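Local coordinates for protein YohF (Salmonella typhimurium, PDB 6WON) that probably acts as an oxidoreductase of the short-chain dehydrogenase/reductase family, presumably an acetoin dehydrogenase, at residues E57-D62 against E74-R79; I138-V143 against V183-I188. All coordinates share one frame; numbering follows the deposited sequence.

Interaction 1: residues E57-D62 against E74-R79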
# COMPACT_ATOMS: atom_id res chain seq x y z
N GLU B 57 -0.99 12.99 -36.33
CA GLU B 57 0.36 12.96 -36.87
C GLU B 57 1.10 11.77 -36.28
O GLU B 57 0.91 11.44 -35.10
CB GLU B 57 1.13 14.25 -36.55
CG GLU B 57 0.57 15.51 -37.18
CD GLU B 57 0.84 15.60 -38.69
OE1 GLU B 57 1.67 14.83 -39.22
OE2 GLU B 57 0.20 16.44 -39.35
N THR B 58 1.95 11.13 -37.09
CA THR B 58 2.70 9.96 -36.66
C THR B 58 4.20 10.25 -36.68
O THR B 58 4.69 11.10 -37.44
CB THR B 58 2.43 8.73 -37.54
OG1 THR B 58 2.81 9.04 -38.89
CG2 THR B 58 0.95 8.36 -37.51
N ILE B 59 4.94 9.53 -35.84
CA ILE B 59 6.40 9.63 -35.84
C ILE B 59 6.97 8.33 -35.32
O ILE B 59 6.40 7.68 -34.43
CB ILE B 59 6.90 10.85 -35.02
CG1 ILE B 59 8.22 11.34 -35.60
CG2 ILE B 59 7.07 10.54 -33.55
CD1 ILE B 59 8.62 12.71 -35.11
N HIS B 60 8.08 7.92 -35.93
CA HIS B 60 8.88 6.81 -35.44
C HIS B 60 9.51 7.19 -34.11
O HIS B 60 10.07 8.28 -33.96
CB HIS B 60 9.95 6.46 -36.47
CG HIS B 60 10.94 5.44 -36.01
ND1 HIS B 60 10.57 4.20 -35.53
CD2 HIS B 60 12.30 5.46 -35.99
CE1 HIS B 60 11.65 3.51 -35.21
NE2 HIS B 60 12.71 4.25 -35.48
N LEU B 61 9.42 6.29 -33.13
CA LEU B 61 10.09 6.47 -31.85
C LEU B 61 10.87 5.20 -31.53
O LEU B 61 10.28 4.12 -31.45
CB LEU B 61 9.08 6.78 -30.74
CG LEU B 61 9.57 6.91 -29.29
CD1 LEU B 61 10.50 8.09 -29.13
CD2 LEU B 61 8.36 7.04 -28.33
N ASP B 62 12.19 5.33 -31.38
CA ASP B 62 13.07 4.22 -31.02
C ASP B 62 13.74 4.54 -29.68
O ASP B 62 14.80 5.17 -29.63
CB ASP B 62 14.11 3.99 -32.11
CG ASP B 62 14.90 2.72 -31.91
OD1 ASP B 62 14.73 2.08 -30.85
OD2 ASP B 62 15.69 2.35 -32.81
N GLU B 74 9.97 15.58 -29.33
CA GLU B 74 10.06 17.02 -29.58
C GLU B 74 9.66 17.35 -31.02
O GLU B 74 9.01 18.37 -31.27
CB GLU B 74 11.47 17.51 -29.28
CG GLU B 74 11.73 18.96 -29.67
CD GLU B 74 10.94 19.96 -28.84
OE1 GLU B 74 10.44 19.59 -27.76
OE2 GLU B 74 10.81 21.13 -29.29
N HIS B 75 10.01 16.47 -31.97
CA HIS B 75 9.63 16.73 -33.36
C HIS B 75 8.12 16.61 -33.55
O HIS B 75 7.52 17.41 -34.28
CB HIS B 75 10.36 15.77 -34.29
CG HIS B 75 11.85 15.86 -34.20
ND1 HIS B 75 12.54 17.04 -34.38
CD2 HIS B 75 12.78 14.91 -33.94
CE1 HIS B 75 13.83 16.81 -34.24
NE2 HIS B 75 14.01 15.53 -33.97
N LEU B 76 7.50 15.61 -32.93
CA LEU B 76 6.05 15.45 -33.02
C LEU B 76 5.34 16.66 -32.42
O LEU B 76 4.43 17.22 -33.04
CB LEU B 76 5.63 14.16 -32.31
CG LEU B 76 4.19 13.68 -32.47
CD1 LEU B 76 3.78 13.61 -33.93
CD2 LEU B 76 4.01 12.30 -31.79
N ILE B 77 5.75 17.08 -31.22
CA ILE B 77 5.19 18.28 -30.61
C ILE B 77 5.27 19.46 -31.58
O ILE B 77 4.29 20.18 -31.79
CB ILE B 77 5.91 18.59 -29.29
CG1 ILE B 77 5.70 17.46 -28.28
CG2 ILE B 77 5.42 19.92 -28.71
CD1 ILE B 77 6.54 17.60 -27.02
N GLN B 78 6.45 19.66 -32.19
CA GLN B 78 6.61 20.77 -33.12
C GLN B 78 5.62 20.68 -34.27
O GLN B 78 5.06 21.69 -34.70
CB GLN B 78 8.04 20.82 -33.66
CG GLN B 78 9.08 21.20 -32.61
CD GLN B 78 8.86 22.58 -32.02
OE1 GLN B 78 8.53 23.53 -32.74
NE2 GLN B 78 9.02 22.71 -30.71
N ARG B 79 5.39 19.47 -34.79
CA ARG B 79 4.44 19.32 -35.89
C ARG B 79 3.03 19.64 -35.43
O ARG B 79 2.27 20.31 -36.15
CB ARG B 79 4.53 17.91 -36.47
CG ARG B 79 5.64 17.77 -37.50
CD ARG B 79 6.09 16.33 -37.64
NE ARG B 79 4.99 15.47 -38.08
CZ ARG B 79 5.08 14.14 -38.17
NH1 ARG B 79 6.21 13.53 -37.86
NH2 ARG B 79 4.03 13.44 -38.58
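His75, near the start of the segment 74-79, meets Ile59 through aliphatic carbon alone: His75 CB lies 3.6 Å from Ile59 CD1, and the two side chains cross at about a right angle. One residue on, Leu76 packs between helix and strand. Its CG stands anti to the backbone N (chi1 -171°), and the two methyls divide the work. Leu76 CD1 rests 3.8 Å from Glu57 CB, while Leu76 CD2 is 3.9 Å from Ile59 CG2, the two chains running in opposite senses; Leu76 also touches Thr34 and Ile8 on strands 30-35 and 6-9. A helical turn later Arg79, its chain bent at chi3 (60°), brings the edge of its guanidinium to the strand. Arg79 NH2 donates an almost straight bond, 2.8 Å long, to Glu57 OE1 on the anti side of the carboxylate, whose plane stands 83° from that of the guanidinium. The same NH2 reaches Thr58 O at 2.7 Å, and NH1 adds a weak bond to that carbonyl, which is thus gripped twice. Glu57 OE2 forms a second salt bridge, to Arg55. This is the helix-on-sheet packing of a Rossmann fold, at a strand that is outermost within its chain. Chemically, the apolar contacts of Ile59 and Leu76 adjoin a charged group, Arg79 NH1 lying near Ile59 CG1, and the carboxylate between two arginines would probably stay ionised.

Interaction 2: residues I138-V143 against V183-I188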
# COMPACT_ATOMS: atom_id res chain seq x y z
N ILE B 138 -0.14 10.82 -18.16
CA ILE B 138 -0.55 9.52 -17.68
C ILE B 138 0.55 8.53 -18.01
O ILE B 138 0.94 8.38 -19.17
CB ILE B 138 -1.89 9.07 -18.29
CG1 ILE B 138 -3.02 10.00 -17.83
CG2 ILE B 138 -2.20 7.64 -17.86
CD1 ILE B 138 -3.45 11.03 -18.85
N ASN B 139 1.07 7.85 -16.98
CA ASN B 139 2.08 6.82 -17.18
C ASN B 139 1.39 5.47 -17.09
O ASN B 139 0.80 5.14 -16.06
CB ASN B 139 3.19 6.92 -16.13
CG ASN B 139 4.00 8.20 -16.24
OD1 ASN B 139 4.36 8.62 -17.35
ND2 ASN B 139 4.30 8.83 -15.09
N ILE B 140 1.41 4.71 -18.19
CA ILE B 140 0.86 3.36 -18.16
C ILE B 140 1.89 2.48 -17.46
O ILE B 140 2.98 2.25 -17.99
CB ILE B 140 0.55 2.82 -19.56
CG1 ILE B 140 -0.32 3.82 -20.34
CG2 ILE B 140 -0.17 1.48 -19.45
CD1 ILE B 140 -1.71 3.99 -19.76
N THR B 141 1.56 2.00 -16.26
CA THR B 141 2.47 1.08 -15.60
C THR B 141 1.93 -0.34 -15.72
O THR B 141 1.87 -0.88 -16.83
CB THR B 141 2.70 1.50 -14.14
OG1 THR B 141 1.47 1.44 -13.43
CG2 THR B 141 3.22 2.94 -14.10
N SER B 142 1.52 -0.95 -14.60
CA SER B 142 1.06 -2.34 -14.58
C SER B 142 0.70 -2.66 -13.13
O SER B 142 1.12 -1.95 -12.21
CB SER B 142 2.14 -3.30 -15.08
OG SER B 142 2.03 -4.58 -14.49
N VAL B 143 -0.07 -3.73 -12.93
CA VAL B 143 -0.21 -4.22 -11.56
C VAL B 143 1.15 -4.51 -10.95
O VAL B 143 1.31 -4.45 -9.73
CB VAL B 143 -1.10 -5.47 -11.46
CG1 VAL B 143 -2.53 -5.11 -11.74
CG2 VAL B 143 -0.59 -6.60 -12.41
N VAL B 183 -1.90 4.76 -14.65
CA VAL B 183 -2.91 3.72 -14.83
C VAL B 183 -2.18 2.39 -14.93
O VAL B 183 -1.25 2.25 -15.73
CB VAL B 183 -3.77 3.95 -16.09
CG1 VAL B 183 -4.75 2.78 -16.29
CG2 VAL B 183 -4.53 5.26 -15.97
N ALA B 184 -2.60 1.42 -14.12
CA ALA B 184 -1.85 0.19 -13.87
C ALA B 184 -2.68 -0.99 -14.36
O ALA B 184 -3.52 -1.52 -13.61
CB ALA B 184 -1.53 0.05 -12.37
N PRO B 185 -2.52 -1.41 -15.62
CA PRO B 185 -3.37 -2.49 -16.14
C PRO B 185 -3.00 -3.84 -15.54
O PRO B 185 -1.85 -4.10 -15.20
CB PRO B 185 -3.10 -2.46 -17.65
CG PRO B 185 -2.50 -1.10 -17.92
CD PRO B 185 -1.67 -0.83 -16.68
N GLY B 186 -4.01 -4.69 -15.39
CA GLY B 186 -3.76 -6.10 -15.14
C GLY B 186 -3.44 -6.76 -16.47
O GLY B 186 -2.76 -6.14 -17.30
N ALA B 187 -3.92 -7.97 -16.70
CA ALA B 187 -3.67 -8.66 -17.96
C ALA B 187 -4.66 -8.17 -19.01
O ALA B 187 -5.88 -8.30 -18.84
CB ALA B 187 -3.79 -10.17 -17.78
N ILE B 188 -4.13 -7.59 -20.08
CA ILE B 188 -4.93 -7.01 -21.15
C ILE B 188 -4.69 -7.82 -22.42
O ILE B 188 -3.54 -8.06 -22.79
CB ILE B 188 -4.58 -5.53 -21.39
CG1 ILE B 188 -4.70 -4.74 -20.08
CG2 ILE B 188 -5.45 -4.94 -22.50
CD1 ILE B 188 -6.06 -4.84 -19.43
O HOH W 1 0.31 -5.36 -16.90
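Three backbone hydrogen bonds join Asn139, Thr141 and Val143 to Val183 and Pro185. Val183 N donates to Asn139 O at 3.1 Å and Thr141 N to Val183 O at 2.9 Å, so that Val183 straddles Ile140 in the usual parallel register. The third, from Val143 N to Pro185 O at 2.9 Å, carries the pairing beyond the end of strand 135-140; here the donor stands above the carbonyl plane. CA-H...O contacts from Ile140 to Val183 O and from Ser142 to Pro185 O supplement them. A water donates to Pro185 O, giving that carbonyl a second donor, and is hydrogen-bonded to Ser142 OG, which also bonds to His144 N. Ala184 CB touches Ser142 O at 3.3 Å.

Among apolar contacts, the Ile138 and Val183 side chains run alongside each other, CG2 to CG2 at 3.8 Å. Ile140 CG1 sits beside the backbone N (chi1 -52°), which leaves Ile140 CG2 anti to it and 3.8 Å from Pro185 CG. Past the strand ends Val143 CG1 packs on Gly186 CA at 3.7 Å.

The pair forms the parallel strands of a beta-alpha-beta unit. Ser142 touches Tyr155 and Lys159 of its helix 153-173, consistent with the Ser-Tyr-Lys active site of the SDR family, and Lys159 donates to Thr141 O. Helix 216-226 covers Ile140, Val183 and Pro185; strand 238-241 continues the sheet beyond Ala184.

Overall arrangement
Interactions 1 and 2 illustrate how one parallel Rossmann sheet is held differently at its margin and in its interior. Their centres lie about 24 Å apart and they do not touch, yet both draw on the same sheet. Interaction 1 is a surface contact that sets a helix against strand 56-60, which is outermost within the chain; side chains reach across, one of them to a main-chain carbonyl, and charge takes a leading part. Interaction 2 is buried, near the middle of the chain, where strands 135-140 and 178-185 run next to each other; main-chain bonds dominate, supplemented by aliphatic packing, with no salt bridge between its segments.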